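Local coordinates for phosphotriesterase, putative (Deinococcus radiodurans, PDB 4J35), which probably hydrolyses lactones at a two-metal centre and is here the product of engineering for organophosphate hydrolysis, at residues I25-Y31 / T68-G73; I200-D206 / V222-R228; M205-T209 / P238-R243; L261-W267 / W287-I292. The protein carries 7 engineered substitutions. One frame throughout, in Å; residues are numbered along the deposited sequence.

Three of the contacts border the two-cobalt site of a TIM barrel and interaction 3 lies farther out. Interactions 2 and 4 each supply a metal ligand, His204 and Asp264, and a salt bridge joins them, Arg228 NE to Asp264 OD2 at 2.9 Å. Interaction 3 shares Met205 and Asp206 with interaction 2 and carries it outward to helix 240-251; it meets interaction 4 through a probable hydrogen bond of 2.7 Å between Asp240 OD2 and His291 NE2. Interaction 1 touches interaction 4, Phe26 CB packing 3.7 Å from Ile266 CG1, but stays clear of interaction 2, with nearest atoms about 8 Å apart; its Phe26 side chain comes within about 5 Å of a cobalt.

Interaction 1: I25-Y31 / T68-G73; sequences IFGLPGY and TPNNCG. Engineered in segment 25-31: Leu28 (natural residue Tyr). Engineered in segment 68-73: Asn71 (natural residue Asp).
Gly27 and Cys72 meet backbone to backbone. Gly27 N donates to Cys72 O over 3.1 Å in a nearly straight bond (173°), although the donor stands well above the carbonyl plane. The carbonyl oxygens of the pair, Gly27 O and Cys72 O, also come close at 3.2 Å, without a bond. A water adds a second polar link: it accepts from Gly73 N at 2.7 Å, donates to Asn70 O and makes a weak bond to the Tyr31 hydroxyl.

Aromatic and sulfur contacts gather round Cys72. Its CB approaches the Phe26 ring off-centre, 3.8 Å from Phe26 CE2, in a CH-pi contact, while SG meets the same ring obliquely as a sulfur-aromatic contact. Because SG stands beside the Cys72 backbone N (chi1 -61°), the sulfur also reaches the proline ring, 4.0 Å from Pro29 CD. Pro29 further rests on the backbone oxygen of Asn71, an engineered residue.

Van der Waals packing completes the contact. Tyr31 CG lies between its backbone N and carbonyl carbon (chi1 76°), which brings the phenol obliquely to Gly73 and sets Tyr31 OH 3.3 Å from Gly73 CA. A CB on Gly73 would be tight against Gly27 N and jammed against the carbonyl of Cys72. Ile25 CD1 touches Gly73 O at 3.7 Å.

Both segments leave the C-terminal ends of neighbouring parallel strands, 17-26 and 61-66, the end of a TIM barrel that carries the active site. Thr68 OG1 hydrogen-bonds Asp66 and the metal ligand His23, and Phe26 meets His23 edge to face, which places the contact in the second shell of the cobalt centre.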
# COMPACT_ATOMS: atom_id res chain seq x y z
N ILE A 25 1.50 10.43 5.53
CA ILE A 25 0.32 11.23 5.86
C ILE A 25 -0.90 10.71 5.11
O ILE A 25 -0.79 10.03 4.09
CB ILE A 25 0.51 12.72 5.57
CG1 ILE A 25 0.64 12.96 4.07
CG2 ILE A 25 1.70 13.26 6.32
CD1 ILE A 25 0.96 14.42 3.71
N PHE A 26 -2.08 10.96 5.65
CA PHE A 26 -3.29 10.48 5.04
C PHE A 26 -4.49 11.31 5.43
O PHE A 26 -4.67 11.62 6.63
CB PHE A 26 -3.53 9.04 5.48
CG PHE A 26 -4.63 8.35 4.70
CD1 PHE A 26 -5.94 8.44 5.11
CD2 PHE A 26 -4.33 7.60 3.57
CE1 PHE A 26 -6.95 7.80 4.39
CE2 PHE A 26 -5.34 6.96 2.85
CZ PHE A 26 -6.64 7.07 3.26
N GLY A 27 -5.32 11.64 4.44
CA GLY A 27 -6.60 12.29 4.66
C GLY A 27 -7.69 11.62 3.87
O GLY A 27 -7.51 11.38 2.69
N LEU A 28 -8.80 11.29 4.52
CA LEU A 28 -9.98 10.81 3.82
C LEU A 28 -10.55 11.92 2.96
O LEU A 28 -10.60 13.07 3.39
CB LEU A 28 -11.03 10.34 4.81
CG LEU A 28 -10.61 9.09 5.60
CD1 LEU A 28 -11.47 8.94 6.86
CD2 LEU A 28 -10.65 7.81 4.71
N PRO A 29 -11.01 11.57 1.76
CA PRO A 29 -11.53 12.58 0.85
C PRO A 29 -12.53 13.47 1.56
O PRO A 29 -13.48 12.96 2.14
CB PRO A 29 -12.20 11.75 -0.23
CG PRO A 29 -11.29 10.55 -0.33
CD PRO A 29 -10.94 10.24 1.11
N GLY A 30 -12.29 14.78 1.51
CA GLY A 30 -13.13 15.74 2.22
C GLY A 30 -12.34 16.52 3.25
O GLY A 30 -12.72 17.61 3.65
N TYR A 31 -11.21 15.94 3.69
CA TYR A 31 -10.40 16.56 4.74
C TYR A 31 -10.03 18.00 4.34
O TYR A 31 -9.92 18.87 5.20
CB TYR A 31 -9.11 15.74 5.01
CG TYR A 31 -8.07 15.93 3.94
CD1 TYR A 31 -8.05 15.10 2.81
CD2 TYR A 31 -7.14 16.95 4.03
CE1 TYR A 31 -7.12 15.32 1.79
CE2 TYR A 31 -6.18 17.15 3.02
CZ TYR A 31 -6.19 16.34 1.91
OH TYR A 31 -5.27 16.57 0.92
N THR A 68 -0.50 6.01 -0.56
CA THR A 68 -1.55 7.02 -0.53
C THR A 68 -2.01 7.46 -1.92
O THR A 68 -1.22 7.98 -2.71
CB THR A 68 -1.07 8.26 0.19
OG1 THR A 68 -0.53 7.87 1.46
CG2 THR A 68 -2.20 9.25 0.38
N PRO A 69 -3.30 7.28 -2.20
CA PRO A 69 -3.81 7.68 -3.51
C PRO A 69 -3.81 9.20 -3.73
O PRO A 69 -3.71 9.97 -2.75
CB PRO A 69 -5.25 7.15 -3.50
CG PRO A 69 -5.30 6.14 -2.42
CD PRO A 69 -4.32 6.59 -1.39
N ASN A 70 -3.91 9.59 -5.01
CA ASN A 70 -3.88 10.99 -5.41
C ASN A 70 -4.92 11.82 -4.68
O ASN A 70 -4.68 12.99 -4.43
CB ASN A 70 -4.09 11.17 -6.92
CG ASN A 70 -2.98 10.53 -7.76
OD1 ASN A 70 -2.17 9.74 -7.27
ND2 ASN A 70 -2.96 10.87 -9.05
N ASN A 71 -6.07 11.23 -4.34
CA ASN A 71 -7.17 12.00 -3.75
C ASN A 71 -7.28 11.81 -2.23
O ASN A 71 -8.29 12.18 -1.64
CB ASN A 71 -8.51 11.65 -4.45
CG ASN A 71 -8.83 10.14 -4.43
OD1 ASN A 71 -7.94 9.29 -4.33
ND2 ASN A 71 -10.11 9.81 -4.58
N CYS A 72 -6.25 11.25 -1.60
CA CYS A 72 -6.27 11.04 -0.16
C CYS A 72 -5.10 11.73 0.49
O CYS A 72 -4.54 11.23 1.47
CB CYS A 72 -6.21 9.56 0.19
SG CYS A 72 -7.63 8.60 -0.47
N GLY A 73 -4.71 12.88 -0.05
CA GLY A 73 -3.72 13.69 0.65
C GLY A 73 -2.28 13.46 0.29
O GLY A 73 -1.40 13.98 0.95
O HOH W 1 -5.68 14.63 -1.86

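Interaction 2: I200-D206 / V222-R228; sequences IMIGHMD and VSIAFDR. With CO (cobalt (II) ion), chain B.
Asp227 carries its carboxyl group between its own backbone N and carbonyl carbon (chi1 54°), a turn that brings it to the backbone and ring N-H groups of His204, whose CG lies beside its backbone N. The segments are parallel neighbours in the TIM barrel, joined through helix 211-218 as a beta-alpha-beta unit. Along the strands Ser223 N bonds Ile200 O, Ile202 N bonds Ser223 O at 2.9 Å, and Ala225 N bonds Ile202 O; Met205 N then donates to Ala225 O past the strand end. Met201 SD lies 3.8 Å from Ala225 CB on one face of the sheet, and Ile202, on the other face, sets CG1 3.7 Å from Val222 CG2.

Beyond the strands, His204 ND1 donates to Asp227 OD1 over 2.6 Å, within the ring plane but from above the carboxylate, the two planes being 70° apart. OD2 accepts from His204 N on its syn side at 3.2 Å. An alanine in place of Asp227 would probably leave both N-H groups without this acceptor and the imidazole less firmly fixed in its rotation about the cobalt bond. Arg228 lays its guanidinium over a face of the imidazole, planes 28° apart, with NE salt-bridged to Asp264; its backbone N donates to Asp206 OD2 at 3.0 Å, an oxygen also salt-bridged to Arg243. Across the ring from the buried carboxylate bond, His204 NE2 binds cobalt at 2.0 Å.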
# COMPACT_ATOMS: atom_id res chain seq x y z
N ILE A 200 2.90 -7.49 -9.20
CA ILE A 200 1.57 -7.15 -8.72
C ILE A 200 1.47 -7.62 -7.26
O ILE A 200 1.81 -8.76 -6.94
CB ILE A 200 0.49 -7.86 -9.54
CG1 ILE A 200 0.41 -7.21 -10.94
CG2 ILE A 200 -0.84 -7.81 -8.82
CD1 ILE A 200 -0.47 -7.97 -11.90
N MET A 201 1.03 -6.73 -6.37
CA MET A 201 0.82 -7.09 -4.99
C MET A 201 -0.65 -6.84 -4.68
O MET A 201 -1.11 -5.68 -4.66
CB MET A 201 1.70 -6.24 -4.03
CG MET A 201 1.70 -6.79 -2.66
SD MET A 201 2.78 -5.82 -1.53
CE MET A 201 1.69 -4.45 -1.24
N ILE A 202 -1.39 -7.91 -4.42
CA ILE A 202 -2.80 -7.71 -4.14
C ILE A 202 -2.89 -7.44 -2.67
O ILE A 202 -2.43 -8.25 -1.86
CB ILE A 202 -3.64 -8.95 -4.40
CG1 ILE A 202 -3.49 -9.37 -5.88
CG2 ILE A 202 -5.10 -8.70 -4.03
CD1 ILE A 202 -3.94 -8.27 -6.92
N GLY A 203 -3.47 -6.30 -2.33
CA GLY A 203 -3.44 -5.85 -0.95
C GLY A 203 -4.60 -6.22 -0.06
O GLY A 203 -5.64 -6.69 -0.49
N HIS A 204 -4.39 -5.96 1.24
CA HIS A 204 -5.37 -6.19 2.29
C HIS A 204 -5.92 -7.62 2.29
O HIS A 204 -7.09 -7.85 2.67
CB HIS A 204 -6.50 -5.14 2.23
CG HIS A 204 -6.04 -3.71 2.19
ND1 HIS A 204 -4.83 -3.29 2.71
CD2 HIS A 204 -6.63 -2.60 1.69
CE1 HIS A 204 -4.71 -1.98 2.54
NE2 HIS A 204 -5.78 -1.54 1.92
N MET A 205 -5.08 -8.58 1.92
CA MET A 205 -5.49 -9.97 1.85
C MET A 205 -5.61 -10.60 3.20
O MET A 205 -6.17 -11.68 3.33
CB MET A 205 -4.57 -10.76 0.93
CG MET A 205 -4.74 -10.37 -0.51
SD MET A 205 -6.27 -11.08 -1.23
CE MET A 205 -5.94 -12.81 -0.99
N ASP A 206 -5.12 -9.91 4.24
CA ASP A 206 -5.32 -10.39 5.58
C ASP A 206 -6.74 -10.16 6.05
O ASP A 206 -7.15 -10.65 7.09
CB ASP A 206 -4.32 -9.71 6.53
CG ASP A 206 -4.24 -8.21 6.35
OD1 ASP A 206 -4.55 -7.68 5.27
OD2 ASP A 206 -3.84 -7.53 7.33
N VAL A 222 0.59 -13.82 -8.77
CA VAL A 222 0.79 -12.55 -8.09
C VAL A 222 1.26 -12.78 -6.67
O VAL A 222 1.20 -13.89 -6.14
CB VAL A 222 -0.50 -11.64 -8.07
CG1 VAL A 222 -0.95 -11.28 -9.53
CG2 VAL A 222 -1.65 -12.31 -7.28
N SER A 223 1.71 -11.70 -6.05
CA SER A 223 1.94 -11.75 -4.62
C SER A 223 0.76 -11.15 -3.82
O SER A 223 -0.11 -10.47 -4.37
CB SER A 223 3.21 -10.98 -4.33
OG SER A 223 4.31 -11.60 -4.96
N ILE A 224 0.73 -11.40 -2.50
CA ILE A 224 -0.37 -10.93 -1.72
C ILE A 224 0.21 -10.38 -0.45
O ILE A 224 1.23 -10.90 -0.00
CB ILE A 224 -1.38 -12.04 -1.42
CG1 ILE A 224 -0.77 -13.19 -0.68
CG2 ILE A 224 -1.95 -12.58 -2.75
CD1 ILE A 224 -1.82 -14.17 -0.08
N ALA A 225 -0.43 -9.34 0.05
CA ALA A 225 0.07 -8.69 1.29
C ALA A 225 -0.95 -8.81 2.38
O ALA A 225 -2.12 -8.48 2.21
CB ALA A 225 0.31 -7.26 1.01
N PHE A 226 -0.44 -9.20 3.55
CA PHE A 226 -1.14 -9.11 4.81
C PHE A 226 -0.65 -7.75 5.31
O PHE A 226 0.40 -7.68 5.97
CB PHE A 226 -0.67 -10.26 5.72
CG PHE A 226 -1.25 -11.61 5.34
CD1 PHE A 226 -0.98 -12.19 4.11
CD2 PHE A 226 -2.05 -12.30 6.23
CE1 PHE A 226 -1.51 -13.41 3.80
CE2 PHE A 226 -2.58 -13.50 5.93
CZ PHE A 226 -2.33 -14.07 4.70
N ASP A 227 -1.34 -6.68 4.93
CA ASP A 227 -0.76 -5.37 5.10
C ASP A 227 -1.53 -4.43 6.03
O ASP A 227 -1.28 -3.23 6.00
CB ASP A 227 -0.52 -4.71 3.76
CG ASP A 227 -1.77 -4.66 2.89
OD1 ASP A 227 -2.87 -4.85 3.43
OD2 ASP A 227 -1.65 -4.46 1.67
N ARG A 228 -2.45 -4.96 6.83
CA ARG A 228 -3.09 -4.15 7.88
C ARG A 228 -2.83 -4.79 9.26
O ARG A 228 -3.69 -4.76 10.16
CB ARG A 228 -4.58 -4.00 7.61
CG ARG A 228 -4.88 -3.74 6.12
CD ARG A 228 -6.31 -3.41 5.86
NE ARG A 228 -6.61 -2.02 6.14
CZ ARG A 228 -7.81 -1.47 6.02
NH1 ARG A 228 -8.83 -2.20 5.57
NH2 ARG A 228 -7.98 -0.19 6.32
CO CO B . -6.39 0.31 1.46
O HOH W 2 4.04 -10.26 -7.41

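Interaction 3: M205-T209 / P238-R243; sequences MDGNT and PTDAER
Asp206 faces Arg243 across this contact in a salt bridge. Arg243 NE donates to Asp206 OD2 over 2.7 Å at 161°, with the acceptor lying in the guanidinium plane while the carboxylate oxygen is met on its anti side. The two flat groups are turned 58° apart, and NE alone of the guanidinium nitrogens bonds this carboxylate. Arg243 runs extended from CG to NE, which passes its aliphatic part close to Asp206 CB. Pro238 CG covers the centre of one guanidinium face, and the same atom lies 3.0 Å from Asp206 O. The far end of the arginine is fixed too: NH1 is salt-bridged to Asp240 OD1 at 3.0 Å, through a weak hydrogen bond, and NH2 bonds Leu231 O. A leucine in place of Arg243 would probably leave the carboxylates of Asp206 and Asp240 without the charge that links them.

At Gly207 the contact is slight, CA lying 4.0 Å from Pro238 CD. Thr209, more exposed, turns CG2 beside its backbone N, and this methyl packs 3.8 Å from Pro238 CB and also against Glu242 CB. Pro238 precedes the helix and Glu242 lies in its first turn, where Thr239 and Glu242 form a capping box: Thr239 N donates to Glu242 OE1 at 2.8 Å and Glu242 N to Thr239 OG1 at 3.2 Å.

Segment 205-209 joins strand 200-202 to helix 211-218, and segment 238-243 opens helix 240-251, which follows strand 223-226; Phe226 of that strand packs on both Asp206 and helix 240-251.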
# COMPACT_ATOMS: atom_id res chain seq x y z
N MET A 205 -5.08 -8.58 1.92
CA MET A 205 -5.49 -9.97 1.85
C MET A 205 -5.61 -10.60 3.20
O MET A 205 -6.17 -11.68 3.33
CB MET A 205 -4.57 -10.76 0.93
CG MET A 205 -4.74 -10.37 -0.51
SD MET A 205 -6.27 -11.08 -1.23
CE MET A 205 -5.94 -12.81 -0.99
N ASP A 206 -5.12 -9.91 4.24
CA ASP A 206 -5.32 -10.39 5.58
C ASP A 206 -6.74 -10.16 6.05
O ASP A 206 -7.15 -10.65 7.09
CB ASP A 206 -4.32 -9.71 6.53
CG ASP A 206 -4.24 -8.21 6.35
OD1 ASP A 206 -4.55 -7.68 5.27
OD2 ASP A 206 -3.84 -7.53 7.33
N GLY A 207 -7.50 -9.39 5.29
CA GLY A 207 -8.89 -9.13 5.62
C GLY A 207 -9.80 -10.34 5.48
O GLY A 207 -10.96 -10.29 5.87
N ASN A 208 -9.28 -11.43 4.92
CA ASN A 208 -10.06 -12.65 4.79
C ASN A 208 -9.33 -13.78 5.52
O ASN A 208 -8.11 -13.92 5.41
CB ASN A 208 -10.30 -12.95 3.30
CG ASN A 208 -11.30 -14.07 3.08
OD1 ASN A 208 -11.21 -15.14 3.69
ND2 ASN A 208 -12.26 -13.85 2.17
N THR A 209 -10.07 -14.56 6.30
CA THR A 209 -9.46 -15.61 7.12
C THR A 209 -9.62 -17.03 6.54
O THR A 209 -9.32 -18.01 7.22
CB THR A 209 -10.03 -15.64 8.55
OG1 THR A 209 -11.46 -15.78 8.49
CG2 THR A 209 -9.68 -14.36 9.31
N PRO A 238 -9.84 -9.02 10.95
CA PRO A 238 -9.51 -10.09 11.88
C PRO A 238 -8.55 -9.61 12.94
O PRO A 238 -8.02 -8.50 12.86
CB PRO A 238 -8.81 -11.12 10.99
CG PRO A 238 -8.32 -10.35 9.82
CD PRO A 238 -9.35 -9.29 9.59
N THR A 239 -8.29 -10.47 13.92
CA THR A 239 -7.24 -10.22 14.88
C THR A 239 -5.93 -10.66 14.26
O THR A 239 -5.91 -11.41 13.27
CB THR A 239 -7.48 -11.02 16.18
OG1 THR A 239 -7.29 -12.42 15.93
CG2 THR A 239 -8.90 -10.78 16.69
N ASP A 240 -4.83 -10.22 14.86
CA ASP A 240 -3.51 -10.60 14.38
C ASP A 240 -3.28 -12.10 14.51
O ASP A 240 -2.59 -12.72 13.69
CB ASP A 240 -2.43 -9.83 15.14
CG ASP A 240 -2.27 -8.40 14.63
OD1 ASP A 240 -2.82 -8.07 13.55
OD2 ASP A 240 -1.57 -7.60 15.30
N ALA A 241 -3.89 -12.68 15.54
CA ALA A 241 -3.74 -14.11 15.77
C ALA A 241 -4.35 -14.87 14.61
O ALA A 241 -3.79 -15.88 14.16
CB ALA A 241 -4.39 -14.52 17.09
N GLU A 242 -5.49 -14.40 14.12
CA GLU A 242 -6.12 -15.04 12.97
C GLU A 242 -5.28 -14.81 11.72
O GLU A 242 -5.08 -15.73 10.91
CB GLU A 242 -7.54 -14.52 12.76
CG GLU A 242 -8.47 -14.77 13.94
CD GLU A 242 -9.76 -13.96 13.88
OE1 GLU A 242 -9.74 -12.84 13.34
OE2 GLU A 242 -10.80 -14.45 14.38
N ARG A 243 -4.79 -13.59 11.55
CA ARG A 243 -3.87 -13.30 10.46
C ARG A 243 -2.74 -14.32 10.45
O ARG A 243 -2.47 -14.92 9.44
CB ARG A 243 -3.25 -11.91 10.61
CG ARG A 243 -4.21 -10.78 10.30
CD ARG A 243 -3.49 -9.43 10.25
NE ARG A 243 -4.41 -8.37 9.83
CZ ARG A 243 -5.26 -7.73 10.62
NH1 ARG A 243 -5.32 -7.99 11.92
NH2 ARG A 243 -6.07 -6.81 10.10

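Interaction 4: L261-W267 / W287-I292; sequences LSHDSIW and WHPLHI. With CO (cobalt (II) ion), chain C.
His263 is clamped between Ile292 and Pro289. Ile292 CD1 lies over one face of the imidazole, 3.6 Å from the His263 ring centroid, and Pro289 CA over the opposite face in a matching CH-pi contact. The same Ile292 methyl presses on the backbone of segment 261-267, 3.4 Å from Ser262 CA, and reaches Leu261 CB. Pro289 CG meets the indole of Trp267 obliquely, 3.6 Å from Trp267 NE1. Trp287 holds CG anti to its backbone N (chi1 -172°), and this stretches its indole along segment 261-267 until CH2 lies 4.1 Å from Ile266 CD1, with Ser265 CA lying obliquely to the ring.

In the TIM barrel, segment 261-267 spans the end of strand 259-261 and the entry to strand 266-269, while segment 287-292 leads into helix 291-303, so the contact joins the approach to that helix to the loop bearing the metal ligand Asp264.

Polar bonds surround this packing. Ile292 N donates to His263 NE2 over 3.0 Å, in the imidazole plane though bent (132°), so that the ring is held at its edge as well as on both faces. Trp287 NE1 makes a weak bond of 2.9 Å to His263 O. Ser265 OG receives a weak bond from Trp267 NE1 and also pairs with Glu22. A water joins Ile266 N to Trp287 O, and Asp264, its OD2 salt-bridged to Arg228, binds cobalt through OD1 at 2.2 Å beside His21 and His23.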
# COMPACT_ATOMS: atom_id res chain seq x y z
N LEU A 261 4.26 -8.29 4.06
CA LEU A 261 3.76 -7.92 5.40
C LEU A 261 3.83 -6.41 5.61
O LEU A 261 4.84 -5.80 5.35
CB LEU A 261 4.61 -8.58 6.48
CG LEU A 261 4.78 -10.10 6.44
CD1 LEU A 261 5.84 -10.52 7.49
CD2 LEU A 261 3.48 -10.84 6.69
N SER A 262 2.73 -5.80 6.05
CA SER A 262 2.73 -4.36 6.37
C SER A 262 1.62 -4.01 7.34
O SER A 262 0.89 -4.90 7.77
CB SER A 262 2.61 -3.51 5.12
OG SER A 262 3.64 -2.57 5.10
N HIS A 263 1.55 -2.72 7.71
CA HIS A 263 0.56 -2.26 8.67
C HIS A 263 -0.59 -1.40 8.13
O HIS A 263 -1.63 -1.27 8.81
CB HIS A 263 1.24 -1.42 9.78
CG HIS A 263 2.50 -2.01 10.31
ND1 HIS A 263 3.73 -1.79 9.72
CD2 HIS A 263 2.73 -2.78 11.40
CE1 HIS A 263 4.67 -2.38 10.45
NE2 HIS A 263 4.08 -2.99 11.46
N ASP A 264 -0.39 -0.74 6.99
CA ASP A 264 -1.36 0.24 6.50
C ASP A 264 -1.56 1.36 7.55
O ASP A 264 -2.64 1.91 7.71
CB ASP A 264 -2.69 -0.43 6.22
CG ASP A 264 -3.61 0.40 5.32
OD1 ASP A 264 -3.16 1.37 4.67
OD2 ASP A 264 -4.79 0.08 5.30
N SER A 265 -0.47 1.67 8.23
CA SER A 265 -0.52 2.65 9.35
C SER A 265 -0.58 4.06 8.79
O SER A 265 -0.23 4.31 7.64
CB SER A 265 0.70 2.43 10.25
OG SER A 265 1.92 2.84 9.65
N ILE A 266 -1.06 5.01 9.60
CA ILE A 266 -1.09 6.39 9.16
C ILE A 266 -0.21 7.14 10.17
O ILE A 266 -0.53 7.16 11.35
CB ILE A 266 -2.53 6.95 9.19
CG1 ILE A 266 -3.38 6.34 8.06
CG2 ILE A 266 -2.52 8.47 9.13
CD1 ILE A 266 -4.87 6.62 8.29
N TRP A 267 0.89 7.73 9.73
CA TRP A 267 1.80 8.33 10.72
C TRP A 267 1.37 9.70 11.13
O TRP A 267 1.72 10.18 12.21
CB TRP A 267 3.22 8.43 10.21
CG TRP A 267 3.75 7.15 9.64
CD1 TRP A 267 3.13 5.93 9.58
CD2 TRP A 267 5.02 6.99 9.02
NE1 TRP A 267 3.96 5.01 8.95
CE2 TRP A 267 5.12 5.65 8.59
CE3 TRP A 267 6.10 7.86 8.80
CZ2 TRP A 267 6.26 5.15 7.96
CZ3 TRP A 267 7.22 7.36 8.15
CH2 TRP A 267 7.29 6.02 7.73
N TRP A 287 -1.63 -0.76 15.85
CA TRP A 287 -1.71 -0.30 14.48
C TRP A 287 -0.75 0.85 14.25
O TRP A 287 -1.18 2.02 14.16
CB TRP A 287 -3.14 0.10 14.15
CG TRP A 287 -3.38 0.42 12.72
CD1 TRP A 287 -2.91 -0.26 11.61
CD2 TRP A 287 -4.19 1.49 12.22
NE1 TRP A 287 -3.37 0.34 10.47
CE2 TRP A 287 -4.15 1.42 10.82
CE3 TRP A 287 -4.94 2.52 12.83
CZ2 TRP A 287 -4.84 2.33 10.01
CZ3 TRP A 287 -5.61 3.43 12.02
CH2 TRP A 287 -5.57 3.31 10.62
N HIS A 288 0.53 0.51 14.16
CA HIS A 288 1.60 1.47 13.96
C HIS A 288 2.80 0.76 13.41
O HIS A 288 2.91 -0.45 13.52
CB HIS A 288 1.95 2.13 15.33
CG HIS A 288 2.51 1.16 16.31
ND1 HIS A 288 3.83 0.77 16.31
CD2 HIS A 288 1.92 0.46 17.31
CE1 HIS A 288 4.04 -0.10 17.28
NE2 HIS A 288 2.89 -0.31 17.89
N PRO A 289 3.69 1.49 12.75
CA PRO A 289 4.65 0.76 11.89
C PRO A 289 5.81 0.02 12.55
O PRO A 289 6.66 -0.52 11.86
CB PRO A 289 5.20 1.86 10.99
CG PRO A 289 5.00 3.12 11.79
CD PRO A 289 3.71 2.93 12.49
N LEU A 290 5.87 -0.02 13.88
CA LEU A 290 6.92 -0.77 14.55
C LEU A 290 6.45 -2.15 15.01
O LEU A 290 7.23 -2.94 15.56
CB LEU A 290 7.36 0.04 15.83
CG LEU A 290 7.57 1.52 15.56
CD1 LEU A 290 7.94 2.28 16.88
CD2 LEU A 290 8.67 1.74 14.57
N HIS A 291 5.15 -2.41 14.87
CA HIS A 291 4.51 -3.62 15.35
C HIS A 291 5.05 -4.88 14.66
O HIS A 291 5.28 -5.91 15.31
CB HIS A 291 3.01 -3.46 15.16
CG HIS A 291 2.20 -4.69 15.43
ND1 HIS A 291 2.35 -5.46 16.56
CD2 HIS A 291 1.19 -5.25 14.73
CE1 HIS A 291 1.48 -6.45 16.54
NE2 HIS A 291 0.76 -6.35 15.43
N ILE A 292 5.40 -4.80 13.39
CA ILE A 292 5.76 -6.02 12.68
C ILE A 292 7.15 -6.43 13.18
O ILE A 292 7.37 -7.55 13.62
CB ILE A 292 5.73 -5.88 11.16
CG1 ILE A 292 4.29 -6.09 10.72
CG2 ILE A 292 6.67 -6.89 10.54
CD1 ILE A 292 4.03 -5.68 9.24
CO CO C . -3.64 2.01 2.61
O HOH W 3 -2.22 4.07 12.11
O HOH W 4 0.59 4.82 13.15